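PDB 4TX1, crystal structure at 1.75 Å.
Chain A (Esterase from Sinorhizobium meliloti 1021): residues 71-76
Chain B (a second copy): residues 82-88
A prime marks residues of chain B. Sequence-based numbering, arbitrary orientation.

Chain A, residues 71-76: LADCDR
Chain B (82-88) LPTVLHT

A single direct hydrogen bond joins these two stretches, and it runs from a loop backbone to a helix side chain: Asp75 N donates to Thr84′ OG1 at 2.9 Å, nearly straight at 165°. The pairing illustrates how an irregular segment can dock on a helix. Residues 82′–88′ are helical, kinked where Pro83′ N and Thr84′ N have no bond to the turn before; Leu86′ N bonds to Leu82′ O, His87′ N to Pro83′ O and Thr88′ N to Thr84′ O. Thr88′ OG1 also donates to Thr84′ O (2.8 Å). Thr84′ adopts the m rotamer.

Chain A is extended at Ala72 (phi/psi −141/175) and Cys74 (179/167), with Asp73 at −87/66 between them and Asp75 at −98/111. Its course leads from Ala72 beside His87′ to Asp75 at Thr84′. Cys74 CA lies 4.3 Å from Thr84′ CA, fixing the register. The p rotamer of Cys74 brings SG to 3.7 Å from His87′ CD2, an oblique sulfur-aromatic contact 4.1 Å from the ring centroid. His87′ has chi1 −145° and chi2 75°.

Asp73 is t, with OD1 3.9 Å from Pro83′ CB; its backbone O, 3.6 Å from that CB, is buried without a hydrogen-bonding partner. Asp75, also t, points CA-to-CB sideways; its CB is 3.7 Å from Thr84′ OG1, its carboxylate farther off. Finally, one water links His87′ NE2 (2.8 Å to the water O) with Arg76 NH2, a weak bond at 3.0 Å to the same oxygen.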

# COMPACT_ATOMS: atom_id res chain seq x y z
N LEU A 71 -5.38 13.24 4.83
CA LEU A 71 -6.25 14.01 5.68
C LEU A 71 -7.76 13.94 5.43
O LEU A 71 -8.59 14.54 6.20
CB LEU A 71 -5.79 15.49 5.67
CG LEU A 71 -4.39 15.74 6.21
CD1 LEU A 71 -3.95 17.20 5.94
CD2 LEU A 71 -4.27 15.38 7.69
N ALA A 72 -8.16 13.16 4.47
CA ALA A 72 -9.57 12.99 4.17
C ALA A 72 -9.92 11.55 3.82
O ALA A 72 -9.04 10.65 3.77
CB ALA A 72 -9.94 13.96 3.03
N ASP A 73 -11.20 11.30 3.65
CA ASP A 73 -11.69 9.96 3.43
C ASP A 73 -11.65 9.61 1.95
O ASP A 73 -12.66 9.26 1.38
CB ASP A 73 -13.12 9.86 3.98
CG ASP A 73 -13.59 8.41 4.25
OD1 ASP A 73 -12.84 7.44 4.00
OD2 ASP A 73 -14.77 8.24 4.73
N CYS A 74 -10.46 9.52 1.39
CA CYS A 74 -10.26 9.36 -0.05
C CYS A 74 -8.75 9.33 -0.29
O CYS A 74 -7.97 9.73 0.62
CB CYS A 74 -10.86 10.51 -0.83
SG CYS A 74 -10.33 12.14 -0.38
N ASP A 75 -8.37 8.91 -1.49
CA ASP A 75 -6.95 8.98 -1.94
C ASP A 75 -6.85 10.22 -2.77
O ASP A 75 -7.37 10.28 -3.89
CB ASP A 75 -6.54 7.74 -2.69
CG ASP A 75 -5.13 7.72 -3.10
OD1 ASP A 75 -4.39 8.73 -2.91
OD2 ASP A 75 -4.71 6.56 -3.50
N ARG A 76 -6.11 11.20 -2.22
CA ARG A 76 -5.93 12.53 -2.86
C ARG A 76 -4.74 12.53 -3.82
O ARG A 76 -4.43 13.55 -4.41
CB ARG A 76 -5.77 13.57 -1.77
CG ARG A 76 -7.12 13.96 -1.16
CD ARG A 76 -6.91 14.93 -0.01
NE ARG A 76 -8.17 15.58 0.32
CZ ARG A 76 -8.31 16.47 1.30
NH1 ARG A 76 -7.32 16.73 2.15
NH2 ARG A 76 -9.48 17.05 1.53
N LEU B 82 -13.80 2.65 -3.47
CA LEU B 82 -15.09 3.31 -3.30
C LEU B 82 -15.07 4.60 -2.48
O LEU B 82 -15.73 5.57 -2.91
CB LEU B 82 -16.07 2.33 -2.65
CG LEU B 82 -17.46 2.88 -2.33
CD1 LEU B 82 -18.18 3.30 -3.60
CD2 LEU B 82 -18.28 1.86 -1.56
N PRO B 83 -14.33 4.75 -1.38
CA PRO B 83 -14.35 6.04 -0.69
C PRO B 83 -13.96 7.21 -1.60
O PRO B 83 -14.57 8.25 -1.53
CB PRO B 83 -13.35 5.86 0.46
CG PRO B 83 -13.39 4.34 0.74
CD PRO B 83 -13.51 3.72 -0.66
N THR B 84 -12.99 7.01 -2.50
CA THR B 84 -12.53 8.05 -3.41
C THR B 84 -13.70 8.45 -4.36
O THR B 84 -13.90 9.62 -4.68
CB THR B 84 -11.28 7.60 -4.10
OG1 THR B 84 -10.24 7.40 -3.10
CG2 THR B 84 -10.79 8.72 -5.06
N VAL B 85 -14.40 7.44 -4.84
CA VAL B 85 -15.51 7.61 -5.80
C VAL B 85 -16.67 8.33 -5.09
O VAL B 85 -17.23 9.28 -5.59
CB VAL B 85 -15.89 6.26 -6.47
CG1 VAL B 85 -17.18 6.43 -7.28
CG2 VAL B 85 -14.74 5.79 -7.37
N LEU B 86 -17.03 7.88 -3.89
CA LEU B 86 -18.03 8.58 -3.10
C LEU B 86 -17.70 10.03 -2.88
O LEU B 86 -18.57 10.90 -2.95
CB LEU B 86 -18.19 7.95 -1.75
CG LEU B 86 -18.80 6.53 -1.71
CD1 LEU B 86 -18.75 5.87 -0.32
CD2 LEU B 86 -20.22 6.38 -2.31
N HIS B 87 -16.44 10.31 -2.57
CA HIS B 87 -16.03 11.68 -2.24
C HIS B 87 -16.08 12.56 -3.44
O HIS B 87 -16.40 13.75 -3.34
CB HIS B 87 -14.59 11.68 -1.64
CG HIS B 87 -14.35 12.70 -0.57
ND1 HIS B 87 -14.86 12.55 0.70
CD2 HIS B 87 -13.61 13.82 -0.56
CE1 HIS B 87 -14.50 13.60 1.43
NE2 HIS B 87 -13.69 14.36 0.70
N THR B 88 -15.74 12.00 -4.57
CA THR B 88 -15.72 12.71 -5.88
C THR B 88 -17.12 13.12 -6.30
O THR B 88 -17.31 14.24 -6.90
CB THR B 88 -15.18 11.79 -6.98
OG1 THR B 88 -13.83 11.49 -6.72
CG2 THR B 88 -15.23 12.47 -8.41
O HOH W 1 -12.46 16.74 1.50